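Local coordinates for protein glycoside hydrolase family 81 (Clostridium thermocellum, PDB 6FOP) that probably hydrolyses beta-1,3-glucans such as laminarin, acting as a family 81 glycoside hydrolase of the Clostridium thermocellum cellulosome, at residues Glu600-Glu605 / Ser609-Trp614. Sequence-based numbering, arbitrary orientation. Where two conformers were deposited one is given.
Sequences EEMLRE and SQPPNW. With NI (nickel (II) ion), chain B.
The side chain of Leu603 packs chiefly against the backbone of the loop 609-614: each methyl meets one of two consecutive peptide units, CD1 lying 3.4 Å from the carbonyl O of Ser609 and CD2 3.4 Å from the carbonyl C of Gln610. The forked leucine suits this place, since CG stands beside the backbone N (chi1 -67°) and both branches reach the returning chain. CD2 also lies 4.1 Å from CD of Pro611, whose apolar ring is already fixed in shape and has no backbone N-H to bury. Met602 continues the apolar patch: its flexible chain, bent at chi2 and chi3, carries the methyl CE to 4.1 Å from CG of Pro611. Gln618 and Tyr619 of helix 615-622 also touch that proline. No hydrogen bond joins the two segments; their direct contact is van der Waals in kind.

The same helix turn carries a metal site. Glu601 OE2 and Glu605 OE1, one turn apart, each bind the nickel ion at about 2.0 Å; His562 and His574 complete its protein ligands. The remaining oxygens are bonded too, Glu601 OE1 to the backbone N of Asn550 and Glu605 OE2 to His549, which should fix both carboxylates. Such a tight connection between helices 592-606 and 615-622 is consistent with the (alpha/alpha)6-barrel fold of six-hairpin glycosidases; here the first helix also carries an i, i+4 glutamate pair, a common way to offer one metal two ligands.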
loop_
_atom_site.group_PDB
_atom_site.type_symbol
_atom_site.label_atom_id
_atom_site.label_comp_id
_atom_site.label_asym_id
_atom_site.label_seq_id
_atom_site.Cartn_x
_atom_site.Cartn_y
_atom_site.Cartn_z
ATOM N N GLU A 600 18.192 15.122 11.229
ATOM C CA GLU A 600 19.512 15.718 10.987
ATOM C C GLU A 600 19.921 15.631 9.514
ATOM O O GLU A 600 20.524 16.566 8.998
ATOM C CB GLU A 600 20.573 15.128 11.913
ATOM C CG GLU A 600 20.395 15.507 13.391
ATOM C CD GLU A 600 20.563 17.000 13.706
ATOM O OE1 GLU A 600 21.358 17.686 13.040
ATOM O OE2 GLU A 600 19.880 17.501 14.634
ATOM N N GLU A 601 19.536 14.538 8.828
ATOM C CA GLU A 601 19.791 14.490 7.385
ATOM C C GLU A 601 19.032 15.620 6.681
ATOM O O GLU A 601 19.556 16.305 5.807
ATOM C CB GLU A 601 19.337 13.160 6.782
ATOM C CG GLU A 601 19.277 13.186 5.259
ATOM C CD GLU A 601 18.869 11.890 4.587
ATOM O OE1 GLU A 601 19.592 10.902 4.736
ATOM O OE2 GLU A 601 17.822 11.875 3.898
ATOM N N MET A 602 17.760 15.771 7.038
ATOM C CA MET A 602 16.915 16.822 6.467
ATOM C C MET A 602 17.547 18.218 6.640
ATOM O O MET A 602 17.613 18.997 5.680
ATOM C CB MET A 602 15.499 16.720 7.092
ATOM C CG MET A 602 14.507 17.795 6.675
ATOM S SD MET A 602 14.660 19.359 7.561
ATOM C CE MET A 602 14.353 18.801 9.232
ATOM N N LEU A 603 18.066 18.504 7.829
ATOM C CA LEU A 603 18.729 19.786 8.081
ATOM C C LEU A 603 19.961 19.972 7.191
ATOM O O LEU A 603 20.163 21.054 6.601
ATOM C CB LEU A 603 19.134 19.908 9.548
ATOM C CG LEU A 603 18.035 20.005 10.599
ATOM C CD1 LEU A 603 18.688 20.203 11.953
ATOM C CD2 LEU A 603 17.079 21.148 10.285
ATOM N N ARG A 604 20.794 18.928 7.125
ATOM C CA ARG A 604 21.990 18.985 6.290
ATOM C C ARG A 604 21.638 19.266 4.831
ATOM O O ARG A 604 22.268 20.063 4.154
ATOM C CB ARG A 604 22.784 17.690 6.387
ATOM C CG ARG A 604 23.550 17.507 7.675
ATOM C CD ARG A 604 24.622 16.438 7.503
ATOM N NE ARG A 604 24.043 15.143 7.137
ATOM C CZ ARG A 604 23.494 14.269 7.988
ATOM N NH1 ARG A 604 23.421 14.524 9.290
ATOM N NH2 ARG A 604 23.015 13.122 7.530
ATOM N N GLU A 605 20.601 18.584 4.354
ATOM C CA GLU A 605 20.162 18.739 2.975
ATOM C C GLU A 605 19.564 20.111 2.704
ATOM O O GLU A 605 19.701 20.637 1.602
ATOM C CB GLU A 605 19.192 17.619 2.598
ATOM C CG GLU A 605 19.870 16.259 2.617
ATOM C CD GLU A 605 18.935 15.071 2.598
ATOM O OE1 GLU A 605 17.749 15.152 3.023
ATOM O OE2 GLU A 605 19.423 13.983 2.240
ATOM N N SER A 609 19.981 25.096 10.156
ATOM C CA SER A 609 20.035 24.518 11.526
ATOM C C SER A 609 18.671 24.191 12.107
ATOM O O SER A 609 18.597 23.458 13.087
ATOM C CB SER A 609 20.794 25.455 12.458
ATOM O OG SER A 609 20.411 26.784 12.220
ATOM N N GLN A 610 17.620 24.727 11.480
ATOM C CA GLN A 610 16.220 24.388 11.748
ATOM C C GLN A 610 15.522 24.222 10.401
ATOM O O GLN A 610 15.999 24.720 9.394
ATOM C CB GLN A 610 15.525 25.493 12.570
ATOM C CG GLN A 610 15.923 25.456 14.020
ATOM C CD GLN A 610 15.383 26.636 14.828
ATOM O OE1 GLN A 610 14.796 27.572 14.290
ATOM N NE2 GLN A 610 15.564 26.561 16.130
ATOM N N PRO A 611 14.375 23.536 10.380
ATOM C CA PRO A 611 13.697 23.353 9.079
ATOM C C PRO A 611 13.355 24.688 8.436
ATOM O O PRO A 611 12.950 25.610 9.151
ATOM C CB PRO A 611 12.409 22.613 9.434
ATOM C CG PRO A 611 12.603 22.106 10.818
ATOM C CD PRO A 611 13.596 22.975 11.494
ATOM N N PRO A 612 13.568 24.846 7.132
ATOM C CA PRO A 612 13.241 26.149 6.511
ATOM C C PRO A 612 11.742 26.409 6.401
ATOM O O PRO A 612 11.310 27.565 6.327
ATOM C CB PRO A 612 13.895 26.038 5.128
ATOM C CG PRO A 612 13.871 24.569 4.847
ATOM C CD PRO A 612 14.216 23.939 6.168
ATOM N N ASN A 613 10.987 25.318 6.344
ATOM C CA ASN A 613 9.556 25.338 6.200
ATOM C C ASN A 613 8.969 24.016 6.717
ATOM O O ASN A 613 9.718 23.127 7.139
ATOM C CB ASN A 613 9.129 25.677 4.757
ATOM C CG ASN A 613 9.472 24.604 3.748
ATOM O OD1 ASN A 613 10.297 23.722 3.991
ATOM N ND2 ASN A 613 8.834 24.691 2.613
ATOM N N TRP A 614 7.646 23.926 6.759
ATOM C CA TRP A 614 6.954 22.810 7.434
ATOM C C TRP A 614 7.530 22.525 8.815
ATOM O O TRP A 614 7.671 21.379 9.246
ATOM C CB TRP A 614 6.921 21.547 6.562
ATOM C CG TRP A 614 5.978 21.623 5.417
ATOM C CD1 TRP A 614 5.304 22.719 4.946
ATOM C CD2 TRP A 614 5.589 20.525 4.556
ATOM N NE1 TRP A 614 4.528 22.371 3.870
ATOM C CE2 TRP A 614 4.704 21.045 3.592
ATOM C CE3 TRP A 614 5.913 19.176 4.516
ATOM C CZ2 TRP A 614 4.133 20.251 2.587
ATOM C CZ3 TRP A 614 5.347 18.384 3.526
ATOM C CH2 TRP A 614 4.474 18.931 2.570
HETATM NI NI NI B . 16.819 13.444 3.173
#